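Local coordinates for single-strand DNA-binding protein (Agrobacterium tumefaciens, PDB 3BTP), which binds single-stranded DNA regardless of its sequence and mediates nuclear uptake of the transferred T-DNA strand in the infected host plant cell, at residues E197-A202 with T211-Q216; D271-Y276 with T297-D302; A452-D457 with G493-V498. All blocks are in the same frame, centred on the assembly; numbering follows the deposited sequence.

Interaction 1: E197-A202 with T211-Q216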
loop_
_atom_site.group_PDB
_atom_site.type_symbol
_atom_site.label_atom_id
_atom_site.label_comp_id
_atom_site.label_asym_id
_atom_site.label_seq_id
_atom_site.Cartn_x
_atom_site.Cartn_y
_atom_site.Cartn_z
ATOM N N GLU A 197 -1.208 23.838 7.746
ATOM C CA GLU A 197 -2.512 24.115 8.367
ATOM C C GLU A 197 -3.326 22.867 8.662
ATOM O O GLU A 197 -3.997 22.794 9.628
ATOM C CB GLU A 197 -3.354 25.038 7.526
ATOM C CG GLU A 197 -2.620 25.879 6.569
ATOM C CD GLU A 197 -3.470 27.070 6.173
ATOM O OE1 GLU A 197 -4.555 26.835 5.531
ATOM O OE2 GLU A 197 -3.067 28.217 6.560
ATOM N N VAL A 198 -3.280 21.875 7.788
ATOM C CA VAL A 198 -3.899 20.587 8.069
ATOM C C VAL A 198 -3.235 19.990 9.300
ATOM O O VAL A 198 -3.906 19.547 10.219
ATOM C CB VAL A 198 -3.787 19.690 6.838
ATOM C CG1 VAL A 198 -4.438 18.355 7.084
ATOM C CG2 VAL A 198 -4.471 20.442 5.674
ATOM N N TRP A 199 -1.909 20.010 9.315
ATOM C CA TRP A 199 -1.130 19.381 10.378
ATOM C C TRP A 199 -1.455 20.020 11.733
ATOM O O TRP A 199 -1.770 19.323 12.702
ATOM C CB TRP A 199 0.347 19.637 10.020
ATOM C CG TRP A 199 1.332 19.249 11.056
ATOM C CD1 TRP A 199 1.987 20.080 11.939
ATOM C CD2 TRP A 199 1.842 17.926 11.290
ATOM N NE1 TRP A 199 2.838 19.357 12.703
ATOM C CE2 TRP A 199 2.784 18.032 12.332
ATOM C CE3 TRP A 199 1.637 16.677 10.672
ATOM C CZ2 TRP A 199 3.528 16.935 12.778
ATOM C CZ3 TRP A 199 2.347 15.566 11.148
ATOM C CH2 TRP A 199 3.292 15.710 12.169
ATOM N N ASN A 200 -1.341 21.352 11.799
ATOM C CA ASN A 200 -1.705 22.179 12.991
ATOM C C ASN A 200 -3.117 21.997 13.515
ATOM O O ASN A 200 -3.356 21.821 14.735
ATOM C CB ASN A 200 -1.420 23.645 12.703
ATOM C CG ASN A 200 0.032 23.945 12.838
ATOM O OD1 ASN A 200 0.505 25.012 12.447
ATOM N ND2 ASN A 200 0.783 22.980 13.417
ATOM N N ARG A 201 -4.062 21.996 12.598
ATOM C CA ARG A 201 -5.460 21.744 12.979
ATOM C C ARG A 201 -5.649 20.300 13.477
ATOM O O ARG A 201 -6.373 20.074 14.431
ATOM C CB ARG A 201 -6.408 22.085 11.812
ATOM C CG ARG A 201 -7.915 21.785 12.023
ATOM C CD ARG A 201 -8.618 21.421 10.678
ATOM N NE ARG A 201 -8.300 22.387 9.623
ATOM C CZ ARG A 201 -8.075 22.120 8.326
ATOM N NH1 ARG A 201 -8.150 20.881 7.806
ATOM N NH2 ARG A 201 -7.753 23.131 7.526
ATOM N N ALA A 202 -5.031 19.326 12.829
ATOM C CA ALA A 202 -5.083 17.939 13.322
ATOM C C ALA A 202 -4.448 17.765 14.739
ATOM O O ALA A 202 -4.983 17.074 15.572
ATOM C CB ALA A 202 -4.461 16.948 12.263
ATOM N N THR A 211 4.374 19.648 18.266
ATOM C CA THR A 211 3.960 19.502 16.886
ATOM C C THR A 211 5.130 19.614 15.903
ATOM O O THR A 211 4.876 19.809 14.690
ATOM C CB THR A 211 2.923 20.570 16.426
ATOM O OG1 THR A 211 3.542 21.857 16.364
ATOM C CG2 THR A 211 1.628 20.596 17.236
ATOM N N ASP A 212 6.383 19.428 16.386
ATOM C CA ASP A 212 7.561 19.375 15.487
ATOM C C ASP A 212 7.402 18.291 14.429
ATOM O O ASP A 212 6.880 17.261 14.696
ATOM C CB ASP A 212 8.868 19.174 16.272
ATOM C CG ASP A 212 9.283 20.438 17.072
ATOM O OD1 ASP A 212 8.620 21.509 16.995
ATOM O OD2 ASP A 212 10.276 20.336 17.807
ATOM N N ILE A 213 7.914 18.562 13.238
ATOM C CA ILE A 213 7.802 17.679 12.073
ATOM C C ILE A 213 9.027 16.771 11.932
ATOM O O ILE A 213 8.880 15.565 11.596
ATOM C CB ILE A 213 7.553 18.503 10.787
ATOM C CG1 ILE A 213 6.244 19.257 10.884
ATOM C CG2 ILE A 213 7.396 17.574 9.652
ATOM C CD1 ILE A 213 6.178 20.575 10.134
ATOM N N PHE A 214 10.214 17.323 12.257
ATOM C CA PHE A 214 11.503 16.582 12.272
ATOM C C PHE A 214 11.943 16.172 10.894
ATOM O O PHE A 214 12.558 15.097 10.693
ATOM C CB PHE A 214 11.499 15.356 13.231
ATOM C CG PHE A 214 11.081 15.683 14.641
ATOM C CD1 PHE A 214 11.930 16.413 15.483
ATOM C CD2 PHE A 214 9.842 15.247 15.140
ATOM C CE1 PHE A 214 11.538 16.712 16.787
ATOM C CE2 PHE A 214 9.442 15.540 16.441
ATOM C CZ PHE A 214 10.290 16.264 17.270
ATOM N N TYR A 215 11.697 17.058 9.945
ATOM C CA TYR A 215 12.102 16.848 8.567
ATOM C C TYR A 215 13.580 17.229 8.313
ATOM O O TYR A 215 14.111 16.931 7.224
ATOM C CB TYR A 215 11.203 17.631 7.633
ATOM C CG TYR A 215 11.292 19.109 7.879
ATOM C CD1 TYR A 215 12.317 19.869 7.306
ATOM C CD2 TYR A 215 10.385 19.756 8.731
ATOM C CE1 TYR A 215 12.431 21.257 7.560
ATOM C CE2 TYR A 215 10.470 21.100 8.966
ATOM C CZ TYR A 215 11.494 21.859 8.383
ATOM O OH TYR A 215 11.589 23.238 8.615
ATOM N N GLN A 216 14.212 17.915 9.273
ATOM C CA GLN A 216 15.628 18.402 9.142
ATOM C C GLN A 216 16.588 17.267 8.917
ATOM O O GLN A 216 16.566 16.286 9.659
ATOM C CB GLN A 216 16.076 19.268 10.361
ATOM C CG GLN A 216 15.310 20.620 10.532
ATOM C CD GLN A 216 13.916 20.541 11.220
ATOM O OE1 GLN A 216 13.452 19.483 11.608
ATOM N NE2 GLN A 216 13.242 21.693 11.330
#
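Trp199, on the long helix 186-206, and Thr211, in the loop that follows it, join where the chain turns back along the helix it has just left: a local helix-to-loop closure secured by an indole-to-carbonyl hydrogen bond. Trp199 NE1 donates to Thr211 O over 2.9 Å, with an N-H...O angle of 158°. The acceptor lies almost exactly in the indole plane, while the donor is tilted 16° from the plane of the carbonyl. CG stands anti to the backbone N of Trp199 (chi1 172°), which carries the ring off the helix toward the loop. Asp212 O also sits at the ring edge, 3.9 Å from Trp199 CZ2, and accepts a hydrogen bond from Arg150. From the loop, Ile213 CG1 makes an off-centre, oblique CH-pi contact, 4.2 Å from the centroid of the five-membered ring of Trp199. Phe166 meets the same indole edge-to-face, and Tyr152 and His203 also pack their rings against it; strand 149-153 and helix 162-167 thus contribute side chains around the indole. The one polar atom of a buried indole is satisfied by a main-chain carbonyl, a directional bond that should help fix the ring's rotation while apolar and aromatic neighbours pack around it.

Interaction 2: D271-Y276 with T297-D302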
loop_
_atom_site.group_PDB
_atom_site.type_symbol
_atom_site.label_atom_id
_atom_site.label_comp_id
_atom_site.label_asym_id
_atom_site.label_seq_id
_atom_site.Cartn_x
_atom_site.Cartn_y
_atom_site.Cartn_z
ATOM N N ASP A 271 -2.127 -1.943 24.475
ATOM C CA ASP A 271 -0.798 -2.091 25.006
ATOM C C ASP A 271 0.134 -2.427 23.821
ATOM O O ASP A 271 -0.213 -3.240 22.963
ATOM C CB ASP A 271 -0.778 -3.299 25.998
ATOM C CG ASP A 271 -1.591 -3.031 27.346
ATOM O OD1 ASP A 271 -1.454 -1.921 27.970
ATOM O OD2 ASP A 271 -2.332 -3.972 27.790
ATOM N N ILE A 272 1.335 -1.880 23.854
ATOM C CA ILE A 272 2.299 -1.962 22.797
ATOM C C ILE A 272 3.422 -2.886 23.225
ATOM O O ILE A 272 3.985 -2.724 24.335
ATOM C CB ILE A 272 2.904 -0.548 22.542
ATOM C CG1 ILE A 272 1.795 0.507 22.266
ATOM C CG2 ILE A 272 3.975 -0.606 21.493
ATOM C CD1 ILE A 272 0.873 0.093 21.138
ATOM N N HIS A 273 3.754 -3.875 22.374
ATOM C CA HIS A 273 4.987 -4.638 22.570
ATOM C C HIS A 273 5.833 -4.512 21.324
ATOM O O HIS A 273 5.324 -4.480 20.210
ATOM C CB HIS A 273 4.702 -6.097 22.941
ATOM C CG HIS A 273 3.898 -6.237 24.206
ATOM N ND1 HIS A 273 2.521 -6.219 24.218
ATOM C CD2 HIS A 273 4.284 -6.296 25.510
ATOM C CE1 HIS A 273 2.095 -6.279 25.474
ATOM N NE2 HIS A 273 3.146 -6.340 26.272
ATOM N N PHE A 274 7.128 -4.411 21.510
ATOM C CA PHE A 274 8.052 -4.194 20.424
ATOM C C PHE A 274 8.977 -5.333 20.345
ATOM O O PHE A 274 9.339 -5.880 21.336
ATOM C CB PHE A 274 8.892 -2.990 20.679
ATOM C CG PHE A 274 8.223 -1.708 20.346
ATOM C CD1 PHE A 274 7.862 -1.417 19.042
ATOM C CD2 PHE A 274 8.027 -0.746 21.332
ATOM C CE1 PHE A 274 7.298 -0.203 18.734
ATOM C CE2 PHE A 274 7.474 0.455 21.023
ATOM C CZ PHE A 274 7.090 0.737 19.738
ATOM N N SER A 275 9.397 -5.647 19.138
ATOM C CA SER A 275 10.244 -6.786 18.892
ATOM C C SER A 275 11.237 -6.529 17.729
ATOM O O SER A 275 10.927 -5.824 16.749
ATOM C CB SER A 275 9.333 -7.953 18.571
ATOM O OG SER A 275 9.940 -9.144 19.013
ATOM N N TYR A 276 12.443 -7.098 17.883
ATOM C CA TYR A 276 13.446 -7.245 16.803
ATOM C C TYR A 276 13.579 -8.726 16.374
ATOM O O TYR A 276 13.617 -9.577 17.216
ATOM C CB TYR A 276 14.794 -6.810 17.302
ATOM C CG TYR A 276 15.111 -5.362 17.233
ATOM C CD1 TYR A 276 15.441 -4.767 16.002
ATOM C CD2 TYR A 276 15.154 -4.574 18.409
ATOM C CE1 TYR A 276 15.789 -3.396 15.916
ATOM C CE2 TYR A 276 15.513 -3.207 18.332
ATOM C CZ TYR A 276 15.811 -2.639 17.082
ATOM O OH TYR A 276 16.137 -1.295 16.978
ATOM N N THR A 297 -3.027 -16.048 19.750
ATOM C CA THR A 297 -3.132 -16.919 20.903
ATOM C C THR A 297 -2.725 -16.283 22.239
ATOM O O THR A 297 -3.514 -16.291 23.189
ATOM C CB THR A 297 -2.383 -18.198 20.646
ATOM O OG1 THR A 297 -3.093 -18.883 19.596
ATOM C CG2 THR A 297 -2.357 -19.011 21.921
ATOM N N LYS A 298 -1.539 -15.691 22.315
ATOM C CA LYS A 298 -1.080 -14.940 23.529
ATOM C C LYS A 298 -1.936 -13.701 23.948
ATOM O O LYS A 298 -2.178 -13.480 25.163
ATOM C CB LYS A 298 0.362 -14.484 23.319
ATOM C CG LYS A 298 1.063 -14.140 24.580
ATOM C CD LYS A 298 2.582 -13.821 24.398
ATOM C CE LYS A 298 3.094 -13.422 25.776
ATOM N NZ LYS A 298 4.555 -13.101 25.843
ATOM N N TYR A 299 -2.375 -12.895 22.954
ATOM C CA TYR A 299 -2.922 -11.570 23.242
ATOM C C TYR A 299 -4.386 -11.372 22.963
ATOM O O TYR A 299 -4.959 -10.461 23.502
ATOM C CB TYR A 299 -2.130 -10.476 22.540
ATOM C CG TYR A 299 -0.731 -10.381 23.061
ATOM C CD1 TYR A 299 -0.462 -9.962 24.403
ATOM C CD2 TYR A 299 0.351 -10.750 22.246
ATOM C CE1 TYR A 299 0.852 -9.898 24.893
ATOM C CE2 TYR A 299 1.645 -10.661 22.703
ATOM C CZ TYR A 299 1.899 -10.245 24.005
ATOM O OH TYR A 299 3.229 -10.179 24.377
ATOM N N GLY A 300 -4.987 -12.228 22.151
ATOM C CA GLY A 300 -6.332 -12.000 21.671
ATOM C C GLY A 300 -6.317 -11.923 20.156
ATOM O O GLY A 300 -5.391 -11.388 19.559
ATOM N N SER A 301 -7.362 -12.417 19.525
ATOM C CA SER A 301 -7.389 -12.455 18.089
ATOM C C SER A 301 -7.618 -11.087 17.424
ATOM O O SER A 301 -7.465 -10.986 16.235
ATOM C CB SER A 301 -8.403 -13.495 17.626
ATOM O OG SER A 301 -9.682 -13.022 18.014
ATOM N N ASP A 302 -7.974 -10.059 18.207
ATOM C CA ASP A 302 -8.131 -8.669 17.754
ATOM C C ASP A 302 -6.831 -7.850 17.786
ATOM O O ASP A 302 -6.871 -6.638 17.555
ATOM C CB ASP A 302 -9.148 -7.920 18.637
ATOM C CG ASP A 302 -10.614 -8.210 18.250
ATOM O OD1 ASP A 302 -10.848 -9.099 17.393
ATOM O OD2 ASP A 302 -11.528 -7.528 18.808
#
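His273 and Tyr299 share a first torsion: each turns CG anti to its carbonyl carbon (chi1 -59° and -65°), and the two rings reach across the gap between edge strand 272-275 and the C-terminal end of helix 288-299. The strand is outermost in a four-stranded antiparallel sheet, where His273 is paired through its backbone with Ile265. The opposite face of the strand packs on another sheet, through Ile272 and Phe274 against strands 117-124 and 127-132, so the imidazole projects on the side where the helix ends. The two rings form an offset, near-parallel pair with centroids 5.1 Å apart and planes inclined by 22°. They overlap little, because the phenol is slid along until its hydroxyl, rather than its ring, lies above the imidazole. Lys298 contributes to the setting by laying CG over a face of the Tyr299 ring, inside the same helical turn. Although this ring pair is partly exposed, the contact buries His273 ND1 with no polar partner in the model. The helix ends at Tyr299, and Gly300, with positive phi, is the first residue beyond it. At the closest approach, His273 CE1 lies 3.9 Å from Tyr299 CE1, while Tyr299 OH stands 4.0 Å from His273 CG.

Interaction 3: A452-D457 with G493-V498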
loop_
_atom_site.group_PDB
_atom_site.type_symbol
_atom_site.label_atom_id
_atom_site.label_comp_id
_atom_site.label_asym_id
_atom_site.label_seq_id
_atom_site.Cartn_x
_atom_site.Cartn_y
_atom_site.Cartn_z
ATOM N N ALA A 452 -5.273 -2.786 -25.168
ATOM C CA ALA A 452 -4.808 -4.042 -25.780
ATOM C C ALA A 452 -3.950 -4.925 -24.845
ATOM O O ALA A 452 -3.901 -6.104 -24.975
ATOM C CB ALA A 452 -4.040 -3.729 -27.082
ATOM N N VAL A 453 -3.315 -4.298 -23.868
ATOM C CA VAL A 453 -2.455 -4.970 -22.915
ATOM C C VAL A 453 -2.777 -4.314 -21.600
ATOM O O VAL A 453 -3.001 -3.102 -21.542
ATOM C CB VAL A 453 -0.994 -4.716 -23.211
ATOM C CG1 VAL A 453 -0.080 -5.377 -22.134
ATOM C CG2 VAL A 453 -0.630 -5.126 -24.635
ATOM N N ILE A 454 -2.910 -5.130 -20.557
ATOM C CA ILE A 454 -2.838 -4.634 -19.215
ATOM C C ILE A 454 -1.739 -5.301 -18.381
ATOM O O ILE A 454 -1.415 -6.437 -18.586
ATOM C CB ILE A 454 -4.262 -4.570 -18.532
ATOM C CG1 ILE A 454 -4.891 -5.932 -18.358
ATOM C CG2 ILE A 454 -5.207 -3.646 -19.360
ATOM C CD1 ILE A 454 -6.188 -5.811 -17.683
ATOM N N VAL A 455 -1.179 -4.590 -17.427
ATOM C CA VAL A 455 -0.065 -5.094 -16.690
ATOM C C VAL A 455 -0.328 -5.051 -15.191
ATOM O O VAL A 455 -0.637 -4.003 -14.695
ATOM C CB VAL A 455 1.293 -4.275 -17.036
ATOM C CG1 VAL A 455 2.465 -4.863 -16.235
ATOM C CG2 VAL A 455 1.598 -4.320 -18.586
ATOM N N ALA A 456 -0.117 -6.169 -14.484
ATOM C CA ALA A 456 -0.312 -6.261 -13.057
ATOM C C ALA A 456 0.843 -5.611 -12.280
ATOM O O ALA A 456 1.988 -5.819 -12.562
ATOM C CB ALA A 456 -0.509 -7.738 -12.630
ATOM N N ASP A 457 0.520 -4.798 -11.294
ATOM C CA ASP A 457 1.533 -3.984 -10.638
ATOM C C ASP A 457 0.921 -3.614 -9.313
ATOM O O ASP A 457 0.213 -2.612 -9.226
ATOM C CB ASP A 457 1.726 -2.723 -11.471
ATOM C CG ASP A 457 2.699 -1.722 -10.834
ATOM O OD1 ASP A 457 3.749 -2.146 -10.215
ATOM O OD2 ASP A 457 2.391 -0.504 -10.995
ATOM N N GLY A 493 -13.313 -9.303 -25.461
ATOM C CA GLY A 493 -13.516 -8.730 -24.143
ATOM C C GLY A 493 -12.648 -9.395 -23.087
ATOM O O GLY A 493 -12.455 -8.811 -22.017
ATOM N N THR A 494 -12.118 -10.606 -23.358
ATOM C CA THR A 494 -11.294 -11.208 -22.322
ATOM C C THR A 494 -9.848 -10.719 -22.406
ATOM O O THR A 494 -9.429 -10.147 -23.408
ATOM C CB THR A 494 -11.436 -12.764 -22.294
ATOM O OG1 THR A 494 -10.854 -13.323 -23.465
ATOM C CG2 THR A 494 -12.932 -13.206 -22.192
ATOM N N TYR A 495 -9.111 -10.933 -21.325
ATOM C CA TYR A 495 -7.712 -10.747 -21.287
ATOM C C TYR A 495 -7.101 -12.071 -20.833
ATOM O O TYR A 495 -7.526 -12.629 -19.826
ATOM C CB TYR A 495 -7.296 -9.722 -20.205
ATOM C CG TYR A 495 -7.531 -8.298 -20.612
ATOM C CD1 TYR A 495 -6.609 -7.633 -21.404
ATOM C CD2 TYR A 495 -8.736 -7.638 -20.230
ATOM C CE1 TYR A 495 -6.826 -6.302 -21.802
ATOM C CE2 TYR A 495 -8.967 -6.341 -20.606
ATOM C CZ TYR A 495 -8.034 -5.699 -21.428
ATOM O OH TYR A 495 -8.272 -4.403 -21.798
ATOM N N THR A 496 -5.993 -12.453 -21.458
ATOM C CA THR A 496 -5.377 -13.727 -21.181
ATOM C C THR A 496 -3.886 -13.452 -21.007
ATOM O O THR A 496 -3.349 -12.613 -21.711
ATOM C CB THR A 496 -5.676 -14.783 -22.287
ATOM O OG1 THR A 496 -7.059 -15.079 -22.270
ATOM C CG2 THR A 496 -4.981 -16.140 -22.008
ATOM N N ASN A 497 -3.260 -14.130 -20.041
ATOM C CA ASN A 497 -1.794 -14.000 -19.687
ATOM C C ASN A 497 -0.929 -14.284 -20.937
ATOM O O ASN A 497 -1.255 -15.197 -21.698
ATOM C CB ASN A 497 -1.613 -15.107 -18.638
ATOM C CG ASN A 497 -0.245 -15.211 -17.976
ATOM O OD1 ASN A 497 0.780 -14.576 -18.325
ATOM N ND2 ASN A 497 -0.220 -16.108 -16.976
ATOM N N VAL A 498 0.170 -13.535 -21.150
ATOM C CA VAL A 498 1.104 -13.860 -22.244
ATOM C C VAL A 498 1.627 -15.311 -22.222
ATOM O O VAL A 498 1.800 -15.895 -23.296
ATOM C CB VAL A 498 2.299 -12.835 -22.474
ATOM C CG1 VAL A 498 1.913 -11.717 -23.411
ATOM C CG2 VAL A 498 2.857 -12.296 -21.242
#
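One face of the Tyr495 ring is taken by Ile454, whose CD1 methyl sits almost exactly on the ring normal, 3.9 Å from the centroid and only 4° off the perpendicular. The edge meets Ala452 O, which lies near the ring plane at 4.3 Å from Tyr495 CE1, a looser approach than the aliphatic packing. The isoleucine does not touch with one methyl alone. Its CG1 rests 3.9 Å from Tyr495 CD1, and its CG2 reaches toward the phenolic end, 4.0 Å from Tyr495 OH, so that both branches follow the ring from its middle to its hydroxyl. This spread depends on the first torsion of Ile454, which puts CG1 between the backbone N and the carbonyl carbon (chi1 64°); with the second torsion extended at 178°, CD1 is carried out over the centre of the aromatic face. The two side chains cross at about a right angle in a CH-pi contact, largely dispersive, extended by apolar packing of CG1. The polar end of the tyrosine is held separately: Tyr495 OH is hydrogen-bonded to Ala451 O, two residues before strand 453-456. The phenol is therefore pinned at its tip while an aliphatic group presses on its face, a combination that should restrict the ring's tilt. Gln397 of strand 396-399 touches both side chains, and Ala483 of strand 480-485 also packs on the tyrosine. Strand 480-485 lies between the two segments, pairing through its backbone with Ile454 and Ala452 on one side and with Thr494 on the other. Ile454 and Tyr495 consequently meet across an intervening strand, by side chains that point to the same side of the sheet, as in the buried packing of a closed antiparallel beta-barrel.

How the interactions relate
The three contacts follow one another along the chain, interaction 1 first, then 2, then 3, with no interleaving, and none touches another. Interactions 1 and 2 are relatively near, with centres 30 Å apart and nearest atoms about 15 Å apart. Interaction 3 lies on the opposite side of the chain's centre, its centre 43 Å from that of interaction 1 and 41 Å from that of interaction 2. Interaction 1 joins helix 186-206 to its following loop, interaction 2 the edge of a four-stranded sheet to helix 288-299, and interaction 3 two strands of the eight-stranded barrel. Together they illustrate how aromatic side chains pack separate parts of this single-stranded-DNA-binding chain, each within its own local fold.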